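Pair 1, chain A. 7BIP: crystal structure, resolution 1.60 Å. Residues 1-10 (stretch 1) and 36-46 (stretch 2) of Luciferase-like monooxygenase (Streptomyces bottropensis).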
# COMPACT_ATOMS: atom_id res chain seq x y z
N MET A 1 -28.47 11.83 0.89
CA MET A 1 -27.31 11.64 1.76
C MET A 1 -26.68 10.27 1.55
O MET A 1 -27.39 9.29 1.30
CB MET A 1 -27.70 11.76 3.24
CG MET A 1 -28.36 13.06 3.62
SD MET A 1 -27.26 14.47 3.50
CE MET A 1 -25.83 13.95 4.43
N LYS A 2 -25.36 10.20 1.67
CA LYS A 2 -24.64 8.94 1.76
C LYS A 2 -23.87 8.90 3.07
O LYS A 2 -23.44 9.94 3.57
CB LYS A 2 -23.65 8.75 0.59
CG LYS A 2 -24.29 8.70 -0.80
CD LYS A 2 -25.18 7.49 -0.95
CE LYS A 2 -25.47 7.19 -2.41
NZ LYS A 2 -26.34 5.99 -2.54
N PHE A 3 -23.69 7.70 3.63
CA PHE A 3 -23.00 7.54 4.91
C PHE A 3 -22.00 6.41 4.81
O PHE A 3 -22.38 5.26 4.54
CB PHE A 3 -23.98 7.24 6.06
CG PHE A 3 -25.06 8.27 6.21
CD1 PHE A 3 -24.86 9.41 6.98
CD2 PHE A 3 -26.28 8.10 5.58
CE1 PHE A 3 -25.87 10.37 7.11
CE2 PHE A 3 -27.29 9.05 5.70
CZ PHE A 3 -27.08 10.18 6.46
N GLY A 4 -20.73 6.73 5.05
CA GLY A 4 -19.70 5.72 5.21
C GLY A 4 -19.03 5.86 6.55
O GLY A 4 -19.48 6.63 7.40
N ILE A 5 -17.95 5.12 6.78
CA ILE A 5 -17.24 5.23 8.04
C ILE A 5 -15.82 5.72 7.77
O ILE A 5 -15.24 5.43 6.72
CB ILE A 5 -17.20 3.92 8.84
CG1 ILE A 5 -16.47 2.83 8.04
CG2 ILE A 5 -18.63 3.49 9.24
CD1 ILE A 5 -15.99 1.65 8.90
N ASN A 6 -15.30 6.47 8.72
CA ASN A 6 -13.93 6.96 8.70
C ASN A 6 -13.18 6.28 9.83
O ASN A 6 -13.72 6.13 10.94
CB ASN A 6 -13.90 8.48 8.85
CG ASN A 6 -12.58 9.10 8.41
OD1 ASN A 6 -11.59 8.40 8.22
ND2 ASN A 6 -12.57 10.42 8.27
N LEU A 7 -11.97 5.84 9.55
CA LEU A 7 -11.15 5.10 10.51
C LEU A 7 -9.87 5.90 10.75
O LEU A 7 -8.78 5.56 10.29
CB LEU A 7 -10.85 3.67 10.00
CG LEU A 7 -12.10 2.79 9.93
CD1 LEU A 7 -11.83 1.46 9.21
CD2 LEU A 7 -12.71 2.55 11.33
N PHE A 8 -10.03 7.01 11.47
CA PHE A 8 -8.93 7.91 11.78
C PHE A 8 -8.35 7.47 13.11
O PHE A 8 -9.02 7.60 14.14
CB PHE A 8 -9.47 9.34 11.87
CG PHE A 8 -8.42 10.42 11.95
CD1 PHE A 8 -8.50 11.52 11.10
CD2 PHE A 8 -7.41 10.39 12.89
CE1 PHE A 8 -7.56 12.54 11.16
CE2 PHE A 8 -6.47 11.41 12.96
CZ PHE A 8 -6.56 12.48 12.09
N PRO A 9 -7.11 6.96 13.16
CA PRO A 9 -6.55 6.52 14.45
C PRO A 9 -6.05 7.71 15.27
O PRO A 9 -5.29 8.55 14.79
CB PRO A 9 -5.39 5.61 14.03
CG PRO A 9 -4.96 6.13 12.71
CD PRO A 9 -6.21 6.68 12.03
N THR A 10 -6.49 7.77 16.53
CA THR A 10 -5.97 8.71 17.51
C THR A 10 -5.60 7.86 18.71
O THR A 10 -6.36 7.74 19.68
CB THR A 10 -6.99 9.80 17.86
OG1 THR A 10 -8.26 9.20 18.16
CG2 THR A 10 -7.17 10.73 16.71
N GLY A 36 -24.23 -2.32 4.82
CA GLY A 36 -24.73 -1.48 3.74
C GLY A 36 -24.26 -0.05 3.75
O GLY A 36 -24.90 0.80 3.12
N PHE A 37 -23.18 0.26 4.46
CA PHE A 37 -22.60 1.59 4.42
C PHE A 37 -22.00 1.88 3.05
O PHE A 37 -21.70 0.97 2.26
CB PHE A 37 -21.54 1.74 5.52
CG PHE A 37 -22.13 1.89 6.90
CD1 PHE A 37 -22.45 3.15 7.39
CD2 PHE A 37 -22.40 0.77 7.69
CE1 PHE A 37 -23.00 3.30 8.65
CE2 PHE A 37 -22.96 0.93 8.97
CZ PHE A 37 -23.26 2.20 9.44
N HIS A 38 -21.82 3.17 2.76
CA HIS A 38 -21.42 3.60 1.42
C HIS A 38 -19.92 3.42 1.18
O HIS A 38 -19.51 3.05 0.07
CB HIS A 38 -21.83 5.07 1.22
CG HIS A 38 -21.33 5.67 -0.05
ND1 HIS A 38 -20.27 6.56 -0.08
CD2 HIS A 38 -21.74 5.53 -1.33
CE1 HIS A 38 -20.06 6.94 -1.33
NE2 HIS A 38 -20.93 6.32 -2.11
N HIS A 39 -19.09 3.67 2.19
CA HIS A 39 -17.64 3.68 1.97
C HIS A 39 -16.91 3.42 3.28
O HIS A 39 -17.49 3.46 4.37
CB HIS A 39 -17.18 5.01 1.36
CG HIS A 39 -17.35 6.18 2.28
ND1 HIS A 39 -18.39 7.07 2.16
CD2 HIS A 39 -16.61 6.60 3.33
CE1 HIS A 39 -18.29 8.00 3.09
NE2 HIS A 39 -17.21 7.74 3.82
N VAL A 40 -15.61 3.16 3.15
CA VAL A 40 -14.64 3.13 4.24
C VAL A 40 -13.54 4.13 3.89
O VAL A 40 -12.96 4.07 2.80
CB VAL A 40 -14.03 1.72 4.44
CG1 VAL A 40 -12.94 1.76 5.49
CG2 VAL A 40 -15.13 0.71 4.83
N LYS A 41 -13.26 5.05 4.81
CA LYS A 41 -12.28 6.11 4.60
C LYS A 41 -11.17 5.98 5.64
O LYS A 41 -11.41 5.50 6.74
CB LYS A 41 -12.96 7.50 4.71
CG LYS A 41 -12.04 8.71 4.62
CD LYS A 41 -12.86 10.00 4.65
CE LYS A 41 -13.61 10.22 3.34
NZ LYS A 41 -14.62 11.33 3.53
N THR A 42 -9.95 6.36 5.28
CA THR A 42 -8.92 6.56 6.30
C THR A 42 -7.98 7.67 5.84
O THR A 42 -8.15 8.24 4.76
CB THR A 42 -8.18 5.26 6.62
OG1 THR A 42 -7.46 5.43 7.85
CG2 THR A 42 -7.19 4.89 5.51
N VAL A 43 -6.97 7.95 6.66
CA VAL A 43 -6.22 9.20 6.60
C VAL A 43 -4.74 8.92 6.38
O VAL A 43 -4.29 7.77 6.38
CB VAL A 43 -6.42 10.02 7.89
CG1 VAL A 43 -7.89 10.09 8.23
CG2 VAL A 43 -5.63 9.38 9.02
N GLU A 44 -3.97 9.99 6.17
CA GLU A 44 -2.51 9.93 6.10
C GLU A 44 -1.93 10.90 7.11
O GLU A 44 -2.18 12.11 7.03
CB GLU A 44 -2.00 10.29 4.70
CG GLU A 44 -0.47 10.20 4.57
CD GLU A 44 0.04 10.50 3.18
OE1 GLU A 44 -0.79 10.59 2.25
OE2 GLU A 44 1.28 10.65 3.01
N HIS A 45 -1.14 10.38 8.06
CA HIS A 45 -0.44 11.21 9.04
C HIS A 45 0.81 10.48 9.52
O HIS A 45 0.89 9.25 9.46
CB HIS A 45 -1.32 11.55 10.24
CG HIS A 45 -2.14 12.78 10.05
ND1 HIS A 45 -1.59 14.00 9.76
CD2 HIS A 45 -3.48 12.96 10.09
CE1 HIS A 45 -2.55 14.90 9.64
NE2 HIS A 45 -3.71 14.29 9.83
N TYR A 46 1.77 11.25 10.05
CA TYR A 46 3.06 10.71 10.47
C TYR A 46 3.41 11.10 11.90
O TYR A 46 3.17 12.24 12.31
CB TYR A 46 4.19 11.17 9.54
CG TYR A 46 3.95 10.83 8.09
CD1 TYR A 46 4.50 9.68 7.53
CD2 TYR A 46 3.16 11.64 7.29
CE1 TYR A 46 4.27 9.36 6.19
CE2 TYR A 46 2.93 11.34 5.96
CZ TYR A 46 3.49 10.19 5.42
OH TYR A 46 3.25 9.90 4.09

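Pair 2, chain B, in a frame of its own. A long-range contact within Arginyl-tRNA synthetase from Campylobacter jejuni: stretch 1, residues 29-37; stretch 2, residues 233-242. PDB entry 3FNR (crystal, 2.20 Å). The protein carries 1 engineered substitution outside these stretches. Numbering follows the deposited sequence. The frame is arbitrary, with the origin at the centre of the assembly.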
# COMPACT_ATOMS: atom_id res chain seq x y z
N GLN B 29 5.65 -1.34 22.21
CA GLN B 29 4.45 -1.31 23.03
C GLN B 29 3.21 -0.82 22.28
O GLN B 29 2.10 -1.32 22.51
CB GLN B 29 4.70 -0.47 24.29
CG GLN B 29 5.71 -1.06 25.29
CD GLN B 29 5.20 -2.31 26.01
OE1 GLN B 29 5.98 -3.21 26.35
NE2 GLN B 29 3.90 -2.37 26.26
N GLU B 30 3.41 0.15 21.40
CA GLU B 30 2.32 0.74 20.63
C GLU B 30 1.89 -0.18 19.49
O GLU B 30 2.73 -0.67 18.73
CB GLU B 30 2.74 2.10 20.08
CG GLU B 30 1.58 2.95 19.61
CD GLU B 30 1.99 4.36 19.20
OE1 GLU B 30 1.12 5.10 18.70
OE2 GLU B 30 3.18 4.72 19.38
N SER B 31 0.58 -0.42 19.38
CA SER B 31 0.01 -1.29 18.35
C SER B 31 -0.89 -0.50 17.42
O SER B 31 -1.44 0.52 17.81
CB SER B 31 -0.81 -2.40 18.99
OG SER B 31 -1.87 -1.83 19.76
N PHE B 32 -1.05 -0.98 16.19
CA PHE B 32 -1.81 -0.24 15.19
C PHE B 32 -2.77 -1.11 14.40
O PHE B 32 -2.49 -2.29 14.14
CB PHE B 32 -0.88 0.45 14.19
CG PHE B 32 0.13 1.38 14.81
CD1 PHE B 32 -0.13 2.74 14.88
CD2 PHE B 32 1.34 0.90 15.30
CE1 PHE B 32 0.79 3.61 15.46
CE2 PHE B 32 2.26 1.76 15.88
CZ PHE B 32 1.99 3.12 15.95
N LEU B 33 -3.89 -0.52 14.00
CA LEU B 33 -4.76 -1.13 13.01
C LEU B 33 -4.88 -0.23 11.79
O LEU B 33 -5.47 0.85 11.85
CB LEU B 33 -6.17 -1.41 13.59
CG LEU B 33 -7.22 -1.98 12.61
CD1 LEU B 33 -6.79 -3.34 12.05
CD2 LEU B 33 -8.59 -2.09 13.26
N LEU B 34 -4.34 -0.69 10.66
CA LEU B 34 -4.43 0.05 9.41
C LEU B 34 -5.53 -0.49 8.51
O LEU B 34 -5.54 -1.67 8.15
CB LEU B 34 -3.10 -0.04 8.65
CG LEU B 34 -2.55 0.98 7.63
CD1 LEU B 34 -1.75 0.22 6.57
CD2 LEU B 34 -3.58 1.88 6.97
N GLU B 35 -6.45 0.38 8.12
CA GLU B 35 -7.43 0.01 7.12
C GLU B 35 -7.14 0.83 5.89
O GLU B 35 -7.14 2.06 5.95
CB GLU B 35 -8.86 0.28 7.59
CG GLU B 35 -9.91 -0.07 6.52
CD GLU B 35 -10.88 1.08 6.27
OE1 GLU B 35 -11.21 1.82 7.22
OE2 GLU B 35 -11.32 1.24 5.10
N TYR B 36 -6.88 0.14 4.79
CA TYR B 36 -6.53 0.81 3.55
C TYR B 36 -7.03 0.08 2.30
O TYR B 36 -7.48 -1.07 2.38
CB TYR B 36 -5.03 1.11 3.48
CG TYR B 36 -4.09 -0.07 3.23
CD1 TYR B 36 -4.00 -1.14 4.13
CD2 TYR B 36 -3.26 -0.08 2.12
CE1 TYR B 36 -3.12 -2.20 3.90
CE2 TYR B 36 -2.39 -1.14 1.87
CZ TYR B 36 -2.32 -2.19 2.77
OH TYR B 36 -1.44 -3.21 2.51
N VAL B 37 -6.93 0.77 1.17
CA VAL B 37 -7.46 0.36 -0.13
C VAL B 37 -8.99 0.38 -0.10
O VAL B 37 -9.59 1.36 -0.54
CB VAL B 37 -6.88 -1.00 -0.69
CG1 VAL B 37 -7.27 -1.18 -2.15
CG2 VAL B 37 -5.35 -1.04 -0.58
N ARG B 233 -11.11 -2.19 19.66
CA ARG B 233 -10.46 -3.50 19.51
C ARG B 233 -9.17 -3.64 20.30
O ARG B 233 -8.53 -4.69 20.27
CB ARG B 233 -10.22 -3.81 18.03
CG ARG B 233 -11.44 -4.32 17.29
CD ARG B 233 -11.02 -4.79 15.90
NE ARG B 233 -12.00 -4.48 14.88
CZ ARG B 233 -11.77 -4.58 13.57
NH1 ARG B 233 -10.58 -5.00 13.14
NH2 ARG B 233 -12.72 -4.27 12.71
N GLY B 234 -8.77 -2.59 21.01
CA GLY B 234 -7.58 -2.66 21.85
C GLY B 234 -6.28 -2.18 21.21
O GLY B 234 -5.22 -2.26 21.83
N TYR B 235 -6.35 -1.70 19.97
CA TYR B 235 -5.16 -1.16 19.29
C TYR B 235 -4.81 0.22 19.82
O TYR B 235 -5.70 1.01 20.13
CB TYR B 235 -5.37 -1.07 17.78
CG TYR B 235 -5.55 -2.41 17.11
CD1 TYR B 235 -4.44 -3.18 16.75
CD2 TYR B 235 -6.82 -2.91 16.85
CE1 TYR B 235 -4.60 -4.41 16.14
CE2 TYR B 235 -6.99 -4.15 16.25
CZ TYR B 235 -5.89 -4.89 15.90
OH TYR B 235 -6.05 -6.11 15.29
N GLY B 236 -3.51 0.51 19.91
CA GLY B 236 -3.05 1.83 20.33
C GLY B 236 -3.58 2.94 19.44
O GLY B 236 -3.98 3.99 19.93
N LYS B 237 -3.60 2.68 18.13
CA LYS B 237 -4.03 3.67 17.13
C LYS B 237 -4.71 2.98 15.94
O LYS B 237 -4.32 1.89 15.55
CB LYS B 237 -2.80 4.44 16.62
CG LYS B 237 -2.35 5.63 17.45
CD LYS B 237 -2.59 6.92 16.69
CE LYS B 237 -1.59 8.00 17.09
NZ LYS B 237 -1.47 9.05 16.03
N CYS B 238 -5.73 3.63 15.37
CA CYS B 238 -6.27 3.24 14.07
C CYS B 238 -5.81 4.22 13.00
O CYS B 238 -5.99 5.44 13.14
CB CYS B 238 -7.80 3.16 14.06
SG CYS B 238 -8.53 1.85 15.08
N ILE B 239 -5.23 3.69 11.94
CA ILE B 239 -4.78 4.50 10.80
C ILE B 239 -5.66 4.24 9.58
O ILE B 239 -5.92 3.09 9.23
CB ILE B 239 -3.31 4.17 10.43
CG1 ILE B 239 -2.42 4.18 11.69
CG2 ILE B 239 -2.80 5.12 9.35
CD1 ILE B 239 -0.98 3.73 11.43
N ASN B 240 -6.13 5.32 8.95
CA ASN B 240 -6.78 5.24 7.65
C ASN B 240 -5.90 5.89 6.59
O ASN B 240 -5.21 6.87 6.86
CB ASN B 240 -8.11 5.99 7.66
CG ASN B 240 -9.14 5.36 8.57
OD1 ASN B 240 -8.99 4.23 9.06
ND2 ASN B 240 -10.22 6.11 8.80
N ILE B 241 -5.95 5.36 5.38
CA ILE B 241 -5.38 6.05 4.23
C ILE B 241 -6.52 6.41 3.28
O ILE B 241 -7.17 5.53 2.70
CB ILE B 241 -4.29 5.22 3.51
CG1 ILE B 241 -3.14 4.90 4.48
CG2 ILE B 241 -3.77 5.96 2.30
CD1 ILE B 241 -2.21 3.85 3.96
N TRP B 242 -6.78 7.70 3.15
CA TRP B 242 -7.86 8.19 2.30
C TRP B 242 -7.29 8.99 1.14
O TRP B 242 -6.17 9.50 1.22
CB TRP B 242 -8.83 9.08 3.09
CG TRP B 242 -9.66 8.39 4.15
CD1 TRP B 242 -9.77 7.04 4.37
CD2 TRP B 242 -10.54 9.02 5.10
NE1 TRP B 242 -10.63 6.80 5.42
CE2 TRP B 242 -11.12 8.00 5.88
CE3 TRP B 242 -10.88 10.36 5.37
CZ2 TRP B 242 -12.03 8.27 6.92
CZ3 TRP B 242 -11.78 10.63 6.41
CH2 TRP B 242 -12.34 9.58 7.17
O HOH W 1 -2.99 -4.16 20.85
O HOH W 2 -12.07 4.05 6.28
O HOH W 3 -6.20 3.48 0.77

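Both pairs set two parallel strands side by side, and the central 14 residues superpose with an RMSD of 0.7 Å. The backbone ladder is nearly the same in each. In pair 1, A:Ile5 reaches both ways, its N donating to A:His39 O (3.0 Å) and its O accepting from A:Lys41 N (2.8 Å). In pair 2 the matching B:Leu33 does likewise, with N to B:Lys237 O and O from B:Ile239 N both at 2.9 Å. The next rungs also correspond: A:Leu7 N to A:Lys41 O (2.9 Å) and B:Glu35 N to B:Ile239 O (3.0 Å). This is the parallel rule, in which one residue binds the two neighbours of its partner.

Around that frame, the face carrying A:Ile5 and A:Val40 matches the one carrying B:Leu33 and B:Cys238. An aromatic ring before the second strand covers the branched residue in both. B:Tyr235 lays a ring face under B:Leu33, whose CB sits 3.7 Å from the ring centroid; A:Phe37 turns a face to A:Ile5, with A:Ile5 CG2 4.3 Å from A:Phe37 CD1. Ahead of each ring stands a glycine, A:Gly36 or B:Gly234, at positive phi, where a CB would jam against the preceding carbonyl.

The other face is solved differently. Where A:Gly4 lies, B:Phe32 lies in pair 2. The bare A:Gly4 CA rests 3.4 Å from the centroid of the A:His39 ring, and an ideal CB would fall 2.3 Å from A:His39 CG, so the imidazole occupies the space a side chain would need. In pair 2 the bulk comes from the first strand: B:Phe32 CD1 packs 3.6 Å from B:Lys237 CB and 3.7 Å from B:Ile239 CD1, while the end of the lysine leads away. Further along, B:Leu34 CD2 meets B:Ile241 CD1 at 3.8 Å in an apolar contact, whereas the matching A:Asn6 places a polar side chain beside A:Lys41.

The entry to the second strand shows another exchange. A:His38 N donates to A:Phe3 O (2.8 Å), while the equivalent B:Gly236 N donates to the side-chain oxygen B:Ser31 OG (2.9 Å). At B:Gly236 an ideal CB would clash with B:Ser31 O, at 2.9 Å; A:His38 does carry a side chain, and A:Lys2 CB lies over its ring, 4.1 Å from the centroid.

At the far end, A:Val43 CG2 sits over the A:Phe8 ring, 4.1 Å from its centroid; the matching B:Ile241 CD1 instead touches B:Tyr36 CB at 4.0 Å.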